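Local coordinates for protein nitrophorin Cim l NP (PDB 2IMQ) that uses a bound heme to deliver nitric oxide to the victim of the feeding bed bug, causing vasodilation, at residues Leu7-His18 and Thr36-Phe47; Thr81-Tyr89 and Phe129-Ser137. All coordinates share one frame; numbering follows the deposited sequence.

Contact 1. Residues Leu7-His18 and Thr36-Phe47; sequences LSVHTVSWNSGH and TPDVIAVAVQGF. With HEM (protoporphyrin IX containing Fe), chain B.
Backbone bonds pair Ser8-Gly17 with Val39-Phe47 in parallel register, from Val39 N on Ser8 O to Phe47 N on Gly17 O. Within this ladder the carbonyls of Val39, Ala41 and Ala43 also receive CA-H contacts from Val9, Thr11 and Ser13. Near the heme the regular pairing breaks: Gln45 O accepts both Ser16 N at 2.9 Å and Gly17 N at 3.1 Å, a beta bulge that moves the register by one residue. The positive phi of Gly17 suits this bend.

At the opposite end, the Asp38 side chain reaches across to the first strand. Its OD2 takes Ser8 N at 2.8 Å through the anti lone pair, nearly straight at 170°, while Asp38 N reaches Ser8 OG at 3.2 Å; OD1 is held by His94.

Ring contacts mark both ends of the pair. Pro37 CG sits over the centre of one face of the His10 imidazole, 3.6 Å from the ring centroid, in a CH-pi contact, and ND1 of that ring bonds to Leu29 O. Phe47 CB lies over one face of the His18 ring, off centre, and the two rings are near parallel but slid apart, with little overlap.

Val12 and Val42 lie side by side, with CG1 of Val12 3.9 Å from CG2 of Val42. On the same face, Trp14 has its indole swung off the strand by a chi1 of -167°, bringing CZ3 to 3.4 Å from the heme vinyl carbon CBB, and Val44 CG1 packs on the methyl CMB. The pair belongs to a beta-alpha-beta unit, strand 6-17, helix 26-29 and strand 39-46, in a DNase I-like beta-sandwich whose sheet here forms part of the heme pocket.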
loop_
_atom_site.group_PDB
_atom_site.type_symbol
_atom_site.label_atom_id
_atom_site.label_comp_id
_atom_site.label_asym_id
_atom_site.label_seq_id
_atom_site.Cartn_x
_atom_site.Cartn_y
_atom_site.Cartn_z
ATOM N N LEU A 7 9.844 7.925 14.668
ATOM C CA LEU A 7 10.398 7.204 13.579
ATOM C C LEU A 7 9.674 7.644 12.318
ATOM O O LEU A 7 8.504 8.100 12.366
ATOM C CB LEU A 7 10.256 5.689 13.794
ATOM C CG LEU A 7 10.999 5.075 14.990
ATOM C CD1 LEU A 7 10.549 3.691 15.281
ATOM C CD2 LEU A 7 12.486 5.129 14.736
ATOM N N SER A 8 10.344 7.474 11.188
ATOM C CA SER A 8 9.718 7.714 9.871
ATOM C C SER A 8 9.486 6.426 9.101
ATOM O O SER A 8 10.240 5.476 9.205
ATOM C CB SER A 8 10.549 8.658 9.041
ATOM O OG SER A 8 11.821 8.157 8.831
ATOM N N VAL A 9 8.379 6.411 8.375
ATOM C CA VAL A 9 7.947 5.255 7.625
ATOM C C VAL A 9 7.601 5.750 6.248
ATOM O O VAL A 9 6.906 6.765 6.116
ATOM C CB VAL A 9 6.649 4.600 8.239
ATOM C CG1 VAL A 9 6.178 3.386 7.408
ATOM C CG2 VAL A 9 6.879 4.263 9.681
ATOM N N HIS A 10 8.132 5.073 5.226
ATOM C CA HIS A 10 7.689 5.255 3.828
ATOM C C HIS A 10 6.969 4.006 3.397
ATOM O O HIS A 10 7.437 2.899 3.656
ATOM C CB HIS A 10 8.886 5.480 2.884
ATOM C CG HIS A 10 9.553 6.814 3.044
ATOM N ND1 HIS A 10 10.457 7.309 2.119
ATOM C CD2 HIS A 10 9.444 7.752 4.017
ATOM C CE1 HIS A 10 10.879 8.492 2.534
ATOM N NE2 HIS A 10 10.297 8.778 3.688
ATOM N N THR A 11 5.843 4.191 2.747
ATOM C CA THR A 11 5.141 3.099 2.103
ATOM C C THR A 11 4.946 3.396 0.648
ATOM O O THR A 11 4.722 4.552 0.264
ATOM C CB THR A 11 3.755 2.855 2.773
ATOM O OG1 THR A 11 2.882 3.973 2.580
ATOM C CG2 THR A 11 3.902 2.624 4.269
ATOM N N VAL A 12 5.007 2.365 -0.172
ATOM C CA VAL A 12 4.623 2.495 -1.548
ATOM C C VAL A 12 3.804 1.324 -1.973
ATOM O O VAL A 12 4.139 0.185 -1.633
ATOM C CB VAL A 12 5.866 2.738 -2.474
ATOM C CG1 VAL A 12 6.813 1.548 -2.491
ATOM C CG2 VAL A 12 5.461 3.088 -3.874
ATOM N N SER A 13 2.750 1.585 -2.720
ATOM C CA SER A 13 2.082 0.491 -3.328
ATOM C C SER A 13 1.800 0.773 -4.795
ATOM O O SER A 13 1.688 1.957 -5.241
ATOM C CB SER A 13 0.831 0.131 -2.608
ATOM O OG SER A 13 -0.240 0.995 -2.902
ATOM N N TRP A 14 1.661 -0.311 -5.534
ATOM C CA TRP A 14 1.459 -0.214 -6.966
ATOM C C TRP A 14 0.699 -1.414 -7.436
ATOM O O TRP A 14 1.120 -2.557 -7.260
ATOM C CB TRP A 14 2.811 -0.176 -7.626
ATOM C CG TRP A 14 2.840 0.215 -9.045
ATOM C CD1 TRP A 14 1.813 0.634 -9.846
ATOM C CD2 TRP A 14 4.026 0.370 -9.795
ATOM N NE1 TRP A 14 2.309 0.951 -11.093
ATOM C CE2 TRP A 14 3.670 0.794 -11.078
ATOM C CE3 TRP A 14 5.376 0.160 -9.509
ATOM C CZ2 TRP A 14 4.620 1.032 -12.054
ATOM C CZ3 TRP A 14 6.289 0.379 -10.480
ATOM C CH2 TRP A 14 5.920 0.824 -11.717
ATOM N N ASN A 15 -0.420 -1.168 -8.077
ATOM C CA ASN A 15 -1.107 -2.207 -8.837
ATOM C C ASN A 15 -0.385 -2.269 -10.170
ATOM O O ASN A 15 -0.664 -1.523 -11.140
ATOM C CB ASN A 15 -2.596 -1.883 -8.972
ATOM C CG ASN A 15 -3.353 -3.029 -9.560
ATOM O OD1 ASN A 15 -2.745 -3.822 -10.241
ATOM N ND2 ASN A 15 -4.663 -3.153 -9.293
ATOM N N SER A 16 0.612 -3.124 -10.170
ATOM C CA SER A 16 1.575 -3.205 -11.261
ATOM C C SER A 16 1.216 -4.272 -12.296
ATOM O O SER A 16 1.775 -4.287 -13.413
ATOM C CB SER A 16 2.957 -3.470 -10.642
ATOM O OG SER A 16 2.881 -4.579 -9.804
ATOM N N GLY A 17 0.272 -5.166 -12.012
ATOM C CA GLY A 17 -0.190 -6.095 -13.042
ATOM C C GLY A 17 0.878 -7.104 -13.395
ATOM O O GLY A 17 1.428 -7.764 -12.502
ATOM N N HIS A 18 1.187 -7.204 -14.700
ATOM C CA HIS A 18 2.241 -8.088 -15.172
ATOM C C HIS A 18 3.572 -7.359 -15.315
ATOM O O HIS A 18 4.547 -7.951 -15.791
ATOM C CB HIS A 18 1.832 -8.741 -16.518
ATOM C CG HIS A 18 0.670 -9.687 -16.403
ATOM N ND1 HIS A 18 0.812 -11.058 -16.472
ATOM C CD2 HIS A 18 -0.650 -9.456 -16.213
ATOM C CE1 HIS A 18 -0.375 -11.628 -16.342
ATOM N NE2 HIS A 18 -1.279 -10.678 -16.176
ATOM N N THR A 36 16.065 9.320 4.883
ATOM C CA THR A 36 16.537 8.064 5.407
ATOM C C THR A 36 15.476 7.471 6.350
ATOM O O THR A 36 15.654 7.436 7.564
ATOM C CB THR A 36 17.862 8.306 6.178
ATOM O OG1 THR A 36 17.712 9.421 7.070
ATOM C CG2 THR A 36 18.936 8.772 5.261
ATOM N N PRO A 37 14.345 6.995 5.819
ATOM C CA PRO A 37 13.290 6.558 6.704
ATOM C C PRO A 37 13.685 5.354 7.479
ATOM O O PRO A 37 14.469 4.527 7.028
ATOM C CB PRO A 37 12.164 6.209 5.753
ATOM C CG PRO A 37 12.805 5.918 4.475
ATOM C CD PRO A 37 13.972 6.884 4.409
ATOM N N ASP A 38 13.116 5.195 8.663
ATOM C CA ASP A 38 13.405 4.038 9.494
ATOM C C ASP A 38 12.829 2.732 9.004
ATOM O O ASP A 38 13.458 1.684 9.119
ATOM C CB ASP A 38 12.959 4.341 10.914
ATOM C CG ASP A 38 13.632 5.554 11.460
ATOM O OD1 ASP A 38 14.886 5.495 11.663
ATOM O OD2 ASP A 38 13.017 6.635 11.616
ATOM N N VAL A 39 11.619 2.802 8.430
ATOM C CA VAL A 39 10.909 1.631 7.941
ATOM C C VAL A 39 10.414 1.926 6.526
ATOM O O VAL A 39 9.963 3.044 6.252
ATOM C CB VAL A 39 9.689 1.316 8.857
ATOM C CG1 VAL A 39 8.911 0.164 8.293
ATOM C CG2 VAL A 39 10.210 1.123 10.272
ATOM N N ILE A 40 10.546 0.939 5.663
ATOM C CA ILE A 40 9.972 1.040 4.304
ATOM C C ILE A 40 9.158 -0.191 4.003
ATOM O O ILE A 40 9.596 -1.326 4.250
ATOM C CB ILE A 40 11.114 1.117 3.249
ATOM C CG1 ILE A 40 12.000 2.349 3.436
ATOM C CG2 ILE A 40 10.559 1.157 1.864
ATOM C CD1 ILE A 40 13.274 2.332 2.564
ATOM N N ALA A 41 7.941 0.008 3.492
ATOM C CA ALA A 41 7.100 -1.099 3.095
ATOM C C ALA A 41 6.714 -0.922 1.621
ATOM O O ALA A 41 6.396 0.203 1.211
ATOM C CB ALA A 41 5.883 -1.184 3.939
ATOM N N VAL A 42 6.787 -2.007 0.883
ATOM C CA VAL A 42 6.464 -2.061 -0.541
ATOM C C VAL A 42 5.394 -3.096 -0.817
ATOM O O VAL A 42 5.592 -4.264 -0.508
ATOM C CB VAL A 42 7.732 -2.444 -1.364
ATOM C CG1 VAL A 42 7.422 -2.446 -2.861
ATOM C CG2 VAL A 42 8.899 -1.460 -1.009
ATOM N N ALA A 43 4.281 -2.695 -1.397
ATOM C CA ALA A 43 3.194 -3.617 -1.680
ATOM C C ALA A 43 2.913 -3.533 -3.182
ATOM O O ALA A 43 2.809 -2.450 -3.781
ATOM C CB ALA A 43 1.923 -3.277 -0.909
ATOM N N VAL A 44 2.736 -4.679 -3.777
ATOM C CA VAL A 44 2.333 -4.761 -5.174
ATOM C C VAL A 44 1.157 -5.701 -5.340
ATOM O O VAL A 44 0.945 -6.617 -4.542
ATOM C CB VAL A 44 3.445 -5.211 -6.112
ATOM C CG1 VAL A 44 4.432 -4.185 -6.231
ATOM C CG2 VAL A 44 4.069 -6.493 -5.673
ATOM N N GLN A 45 0.356 -5.415 -6.369
ATOM C CA GLN A 45 -0.704 -6.258 -6.787
ATOM C C GLN A 45 -0.495 -6.517 -8.235
ATOM O O GLN A 45 -0.170 -5.628 -9.019
ATOM C CB GLN A 45 -2.053 -5.562 -6.580
ATOM C CG GLN A 45 -3.197 -6.333 -7.218
ATOM C CD GLN A 45 -4.543 -5.825 -6.899
ATOM O OE1 GLN A 45 -4.786 -5.224 -5.842
ATOM N NE2 GLN A 45 -5.459 -6.146 -7.796
ATOM N N GLY A 46 -0.762 -7.763 -8.622
ATOM C CA GLY A 46 -0.577 -8.134 -9.994
ATOM C C GLY A 46 -0.886 -9.595 -10.251
ATOM O O GLY A 46 -1.797 -10.190 -9.654
ATOM N N PHE A 47 -0.101 -10.155 -11.147
ATOM C CA PHE A 47 -0.377 -11.527 -11.617
ATOM C C PHE A 47 0.882 -12.330 -11.784
ATOM O O PHE A 47 1.856 -11.846 -12.353
ATOM C CB PHE A 47 -1.082 -11.483 -12.950
ATOM C CG PHE A 47 -2.463 -10.917 -12.868
ATOM C CD1 PHE A 47 -2.706 -9.603 -13.252
ATOM C CD2 PHE A 47 -3.508 -11.676 -12.334
ATOM C CE1 PHE A 47 -3.988 -9.053 -13.136
ATOM C CE2 PHE A 47 -4.797 -11.147 -12.225
ATOM C CZ PHE A 47 -5.037 -9.829 -12.621
HETATM C CHA HEM B . 10.582 -10.091 -4.609
HETATM C CHB HEM B . 8.964 -5.655 -5.708
HETATM C CHC HEM B . 7.124 -7.356 -9.818
HETATM C CHD HEM B . 8.408 -11.798 -8.655
HETATM C C1A HEM B . 10.350 -8.747 -4.540
HETATM C C2A HEM B . 10.794 -7.848 -3.501
HETATM C C3A HEM B . 10.300 -6.623 -3.814
HETATM C C4A HEM B . 9.578 -6.717 -5.050
HETATM C CMA HEM B . 10.531 -5.345 -3.028
HETATM C CAA HEM B . 11.664 -8.185 -2.269
HETATM C CBA HEM B . 13.101 -7.821 -2.732
HETATM C CGA HEM B . 14.132 -8.164 -1.668
HETATM O O1A HEM B . 14.491 -9.335 -1.555
HETATM O O2A HEM B . 14.647 -7.253 -0.974
HETATM C C1B HEM B . 8.348 -5.742 -6.916
HETATM C C2B HEM B . 7.766 -4.632 -7.630
HETATM C C3B HEM B . 7.258 -5.083 -8.771
HETATM C C4B HEM B . 7.516 -6.499 -8.823
HETATM C CMB HEM B . 7.840 -3.286 -7.000
HETATM C CAB HEM B . 6.522 -4.326 -9.865
HETATM C CBB HEM B . 6.651 -2.998 -9.998
HETATM C C1C HEM B . 7.321 -8.701 -9.933
HETATM C C2C HEM B . 6.843 -9.568 -10.980
HETATM C C3C HEM B . 7.267 -10.790 -10.671
HETATM C C4C HEM B . 7.886 -10.756 -9.383
HETATM C CMC HEM B . 6.181 -9.142 -12.295
HETATM C CAC HEM B . 7.052 -12.056 -11.489
HETATM C CBC HEM B . 5.836 -12.506 -11.788
HETATM C C1D HEM B . 9.059 -11.735 -7.442
HETATM C C2D HEM B . 9.506 -12.897 -6.713
HETATM C C3D HEM B . 10.198 -12.377 -5.495
HETATM C C4D HEM B . 10.093 -10.942 -5.556
HETATM C CMD HEM B . 9.355 -14.361 -7.126
HETATM C CAD HEM B . 10.828 -13.281 -4.421
HETATM C CBD HEM B . 12.049 -13.912 -5.070
HETATM C CGD HEM B . 12.928 -14.537 -4.032
HETATM O O1D HEM B . 13.987 -15.112 -4.446
HETATM O O2D HEM B . 12.556 -14.453 -2.825
HETATM N NA HEM B . 9.622 -8.040 -5.490
HETATM N NB HEM B . 8.158 -6.875 -7.658
HETATM N NC HEM B . 7.918 -9.459 -8.971
HETATM N ND HEM B . 9.406 -10.606 -6.710
HETATM FE FE HEM B . 8.899 -8.734 -7.283
#

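Contact 2. Residues Thr81-Tyr89 and Phe129-Ser137; sequences TETMGLTVY and FSFTTSRMS. With HEM (protoporphyrin IX containing Fe), chain B.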
loop_
_atom_site.group_PDB
_atom_site.type_symbol
_atom_site.label_atom_id
_atom_site.label_comp_id
_atom_site.label_asym_id
_atom_site.label_seq_id
_atom_site.Cartn_x
_atom_site.Cartn_y
_atom_site.Cartn_z
ATOM N N THR A 81 2.228 -13.981 -3.022
ATOM C CA THR A 81 1.195 -14.918 -3.464
ATOM C C THR A 81 1.096 -14.813 -4.974
ATOM O O THR A 81 1.930 -14.170 -5.621
ATOM C CB THR A 81 -0.155 -14.652 -2.793
ATOM O OG1 THR A 81 -0.677 -13.399 -3.252
ATOM C CG2 THR A 81 -0.035 -14.520 -1.300
ATOM N N GLU A 82 0.099 -15.419 -5.580
ATOM C CA GLU A 82 -0.016 -15.237 -7.004
ATOM C C GLU A 82 -0.320 -13.782 -7.418
ATOM O O GLU A 82 0.108 -13.380 -8.495
ATOM C CB GLU A 82 -1.039 -16.202 -7.597
ATOM C CG GLU A 82 -0.407 -17.496 -8.091
ATOM C CD GLU A 82 0.457 -17.249 -9.308
ATOM O OE1 GLU A 82 -0.103 -16.948 -10.391
ATOM O OE2 GLU A 82 1.689 -17.315 -9.181
ATOM N N THR A 83 -1.016 -13.030 -6.558
ATOM C CA THR A 83 -1.502 -11.721 -6.931
ATOM C C THR A 83 -1.004 -10.606 -6.066
ATOM O O THR A 83 -1.292 -9.452 -6.377
ATOM C CB THR A 83 -3.035 -11.661 -6.915
ATOM O OG1 THR A 83 -3.495 -11.892 -5.576
ATOM C CG2 THR A 83 -3.628 -12.726 -7.832
ATOM N N MET A 84 -0.304 -10.907 -4.984
ATOM C CA MET A 84 0.137 -9.870 -4.031
ATOM C C MET A 84 1.609 -10.075 -3.647
ATOM O O MET A 84 2.100 -11.183 -3.589
ATOM C CB MET A 84 -0.648 -9.873 -2.737
ATOM C CG MET A 84 -2.148 -9.544 -2.852
ATOM S SD MET A 84 -2.980 -9.703 -1.335
ATOM C CE MET A 84 -3.204 -11.447 -1.375
ATOM N N GLY A 85 2.272 -8.986 -3.314
ATOM C CA GLY A 85 3.612 -9.013 -2.759
ATOM C C GLY A 85 3.687 -7.933 -1.673
ATOM O O GLY A 85 3.201 -6.802 -1.863
ATOM N N LEU A 86 4.293 -8.263 -0.529
ATOM C CA LEU A 86 4.521 -7.286 0.514
ATOM C C LEU A 86 5.919 -7.505 1.069
ATOM O O LEU A 86 6.263 -8.615 1.474
ATOM C CB LEU A 86 3.541 -7.449 1.676
ATOM C CG LEU A 86 3.648 -6.500 2.872
ATOM C CD1 LEU A 86 3.435 -5.024 2.475
ATOM C CD2 LEU A 86 2.696 -6.943 3.956
ATOM N N THR A 87 6.687 -6.421 1.121
ATOM C CA THR A 87 8.040 -6.452 1.672
ATOM C C THR A 87 8.135 -5.347 2.704
ATOM O O THR A 87 7.723 -4.218 2.439
ATOM C CB THR A 87 9.069 -6.268 0.565
ATOM O OG1 THR A 87 8.835 -7.223 -0.474
ATOM C CG2 THR A 87 10.474 -6.506 1.111
ATOM N N VAL A 88 8.787 -5.642 3.849
ATOM C CA VAL A 88 9.034 -4.658 4.868
ATOM C C VAL A 88 10.535 -4.628 5.167
ATOM O O VAL A 88 11.111 -5.690 5.407
ATOM C CB VAL A 88 8.218 -4.943 6.155
ATOM C CG1 VAL A 88 8.452 -3.870 7.140
ATOM C CG2 VAL A 88 6.716 -5.016 5.813
ATOM N N TYR A 89 11.099 -3.433 5.159
ATOM C CA TYR A 89 12.496 -3.193 5.499
ATOM C C TYR A 89 12.545 -2.284 6.708
ATOM O O TYR A 89 11.705 -1.400 6.900
ATOM C CB TYR A 89 13.208 -2.465 4.344
ATOM C CG TYR A 89 13.220 -3.168 3.052
ATOM C CD1 TYR A 89 12.254 -2.903 2.109
ATOM C CD2 TYR A 89 14.187 -4.096 2.736
ATOM C CE1 TYR A 89 12.265 -3.535 0.883
ATOM C CE2 TYR A 89 14.207 -4.726 1.511
ATOM C CZ TYR A 89 13.230 -4.437 0.560
ATOM O OH TYR A 89 13.202 -5.093 -0.640
ATOM N N PHE A 129 4.443 -2.620 15.132
ATOM C CA PHE A 129 4.059 -2.180 13.765
ATOM C C PHE A 129 3.378 -3.312 13.030
ATOM O O PHE A 129 3.814 -4.454 13.120
ATOM C CB PHE A 129 5.301 -1.784 12.945
ATOM C CG PHE A 129 5.935 -0.511 13.358
ATOM C CD1 PHE A 129 6.732 -0.446 14.505
ATOM C CD2 PHE A 129 5.776 0.631 12.609
ATOM C CE1 PHE A 129 7.333 0.740 14.899
ATOM C CE2 PHE A 129 6.369 1.810 12.983
ATOM C CZ PHE A 129 7.171 1.854 14.148
ATOM N N SER A 130 2.335 -2.993 12.253
ATOM C CA SER A 130 1.720 -3.946 11.350
ATOM C C SER A 130 1.522 -3.243 10.024
ATOM O O SER A 130 1.052 -2.142 9.991
ATOM C CB SER A 130 0.348 -4.459 11.869
ATOM O OG SER A 130 0.482 -5.207 13.081
ATOM N N PHE A 131 1.884 -3.969 9.003
ATOM C CA PHE A 131 1.669 -3.591 7.594
ATOM C C PHE A 131 0.819 -4.617 6.877
ATOM O O PHE A 131 1.149 -5.801 6.871
ATOM C CB PHE A 131 3.008 -3.458 6.856
ATOM C CG PHE A 131 3.837 -2.314 7.349
ATOM C CD1 PHE A 131 4.624 -2.448 8.492
ATOM C CD2 PHE A 131 3.729 -1.071 6.772
ATOM C CE1 PHE A 131 5.346 -1.376 8.954
ATOM C CE2 PHE A 131 4.455 -0.010 7.234
ATOM C CZ PHE A 131 5.250 -0.152 8.342
ATOM N N THR A 132 -0.289 -4.168 6.281
ATOM C CA THR A 132 -1.204 -4.988 5.551
ATOM C C THR A 132 -1.250 -4.564 4.103
ATOM O O THR A 132 -1.264 -3.391 3.796
ATOM C CB THR A 132 -2.617 -4.852 6.156
ATOM O OG1 THR A 132 -2.568 -5.360 7.474
ATOM C CG2 THR A 132 -3.680 -5.623 5.392
ATOM N N THR A 133 -1.345 -5.565 3.252
ATOM C CA THR A 133 -1.861 -5.342 1.884
ATOM C C THR A 133 -3.006 -6.321 1.587
ATOM O O THR A 133 -3.125 -7.362 2.245
ATOM C CB THR A 133 -0.734 -5.411 0.826
ATOM O OG1 THR A 133 -1.189 -4.837 -0.420
ATOM C CG2 THR A 133 -0.278 -6.780 0.532
ATOM N N SER A 134 -3.844 -6.003 0.609
ATOM C CA SER A 134 -4.979 -6.829 0.307
ATOM C C SER A 134 -5.346 -6.681 -1.143
ATOM O O SER A 134 -4.945 -5.726 -1.825
ATOM C CB SER A 134 -6.126 -6.475 1.216
ATOM O OG SER A 134 -6.513 -5.105 1.025
ATOM N N ARG A 135 -6.156 -7.616 -1.596
ATOM C CA ARG A 135 -6.530 -7.684 -3.023
ATOM C C ARG A 135 -7.872 -8.373 -3.115
ATOM O O ARG A 135 -8.066 -9.450 -2.535
ATOM C CB ARG A 135 -5.485 -8.487 -3.805
ATOM C CG ARG A 135 -5.671 -8.627 -5.274
ATOM C CD ARG A 135 -6.710 -9.571 -5.728
ATOM N NE ARG A 135 -6.440 -9.919 -7.110
ATOM C CZ ARG A 135 -7.229 -10.679 -7.830
ATOM N NH1 ARG A 135 -8.283 -11.214 -7.258
ATOM N NH2 ARG A 135 -6.937 -10.933 -9.100
ATOM N N MET A 136 -8.813 -7.749 -3.788
ATOM C CA MET A 136 -10.132 -8.341 -3.997
ATOM C C MET A 136 -10.536 -8.084 -5.444
ATOM O O MET A 136 -10.211 -7.045 -6.029
ATOM C CB MET A 136 -11.144 -7.725 -3.086
ATOM C CG MET A 136 -12.470 -8.424 -3.031
ATOM S SD MET A 136 -12.328 -10.092 -2.444
ATOM C CE MET A 136 -11.877 -9.822 -0.726
ATOM N N SER A 137 -11.313 -9.020 -6.000
ATOM C CA SER A 137 -11.897 -8.895 -7.346
ATOM C C SER A 137 -13.291 -8.296 -7.277
ATOM O O SER A 137 -13.974 -8.497 -6.293
ATOM C CB SER A 137 -11.973 -10.295 -8.011
ATOM O OG SER A 137 -12.887 -11.133 -7.373
HETATM C CHA HEM B . 10.582 -10.091 -4.609
HETATM C CHB HEM B . 8.964 -5.655 -5.708
HETATM C CHC HEM B . 7.124 -7.356 -9.818
HETATM C CHD HEM B . 8.408 -11.798 -8.655
HETATM C C1A HEM B . 10.350 -8.747 -4.540
HETATM C C2A HEM B . 10.794 -7.848 -3.501
HETATM C C3A HEM B . 10.300 -6.623 -3.814
HETATM C C4A HEM B . 9.578 -6.717 -5.050
HETATM C CMA HEM B . 10.531 -5.345 -3.028
HETATM C CAA HEM B . 11.664 -8.185 -2.269
HETATM C CBA HEM B . 13.101 -7.821 -2.732
HETATM C CGA HEM B . 14.132 -8.164 -1.668
HETATM O O1A HEM B . 14.491 -9.335 -1.555
HETATM O O2A HEM B . 14.647 -7.253 -0.974
HETATM C C1B HEM B . 8.348 -5.742 -6.916
HETATM C C2B HEM B . 7.766 -4.632 -7.630
HETATM C C3B HEM B . 7.258 -5.083 -8.771
HETATM C C4B HEM B . 7.516 -6.499 -8.823
HETATM C CMB HEM B . 7.840 -3.286 -7.000
HETATM C CAB HEM B . 6.522 -4.326 -9.865
HETATM C CBB HEM B . 6.651 -2.998 -9.998
HETATM C C1C HEM B . 7.321 -8.701 -9.933
HETATM C C2C HEM B . 6.843 -9.568 -10.980
HETATM C C3C HEM B . 7.267 -10.790 -10.671
HETATM C C4C HEM B . 7.886 -10.756 -9.383
HETATM C CMC HEM B . 6.181 -9.142 -12.295
HETATM C CAC HEM B . 7.052 -12.056 -11.489
HETATM C CBC HEM B . 5.836 -12.506 -11.788
HETATM C C1D HEM B . 9.059 -11.735 -7.442
HETATM C C2D HEM B . 9.506 -12.897 -6.713
HETATM C C3D HEM B . 10.198 -12.377 -5.495
HETATM C C4D HEM B . 10.093 -10.942 -5.556
HETATM C CMD HEM B . 9.355 -14.361 -7.126
HETATM C CAD HEM B . 10.828 -13.281 -4.421
HETATM C CBD HEM B . 12.049 -13.912 -5.070
HETATM C CGD HEM B . 12.928 -14.537 -4.032
HETATM O O1D HEM B . 13.987 -15.112 -4.446
HETATM O O2D HEM B . 12.556 -14.453 -2.825
HETATM N NA HEM B . 9.622 -8.040 -5.490
HETATM N NB HEM B . 8.158 -6.875 -7.658
HETATM N NC HEM B . 7.918 -9.459 -8.971
HETATM N ND HEM B . 9.406 -10.606 -6.710
HETATM FE FE HEM B . 8.899 -8.734 -7.283
#
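Tyr89 OH donates a hydrogen bond to the heme propionate oxygen O2A at 2.6 Å, with the carboxylate oxygen lying in the plane of the phenol ring at its edge. Thr87, two residues earlier on the same strand face, brings OG1 to 3.5 Å from the first propionate carbon, CAA, and this hydroxyl is also bonded to Asn78.

The other face of strand 84-89 meets strand 129-135, which runs antiparallel to it at 171°, with the axes 7.7 Å apart at their closest. Side chains bridge this gap without hydrogen bonds between the two segments, some touching backbone atoms opposite. Met84 crosses Arg135 obliquely; CG beside the backbone N (chi1 -64°) and an extended chi2 of 175° carry its SD to 3.7 Å from CB of Arg135. Thr83 extends the contact: its methyl CG2 lies over one face of the Arg135 guanidinium, 4.0 Å from NH2, while NH1 of that group bonds to Ser115 and Thr83 OG1 to Lys114 O. Further along, Leu86 sets CD2 3.5 Å from the carbonyl oxygen of Phe131 and CB against the methyl of Thr133. Val88 CG2 closes the row on CB of Phe131, at 4.2 Å.

Buried face-to-face packing of two sheets makes up this part of the beta-sandwich core, as in the DNase I-like fold, with the heme on the far side of strand 84-89.

From the N terminus, contact 1 closes first, when the chain leaves strand 6-17, passes through helix 26-29 and returns as the parallel strand 39-46. The chain then runs through helix 57-70, which carries the heme-ligating Cys60, and strand 73-80 before contact 2 opens. The loop that contact 2 closes is longer, 39 residues with no helix and about half strand, and leads into the second sheet, so the two closures follow in series. Strands 39-46 and 84-91 are neighbours in the six-stranded sheet, where Ile40 O and Tyr89 N are probably hydrogen-bonded. Contact 1 therefore builds within one sheet, and contact 2 ties that sheet to the other; Gln45 of contact 1 packs against Arg135 of contact 2.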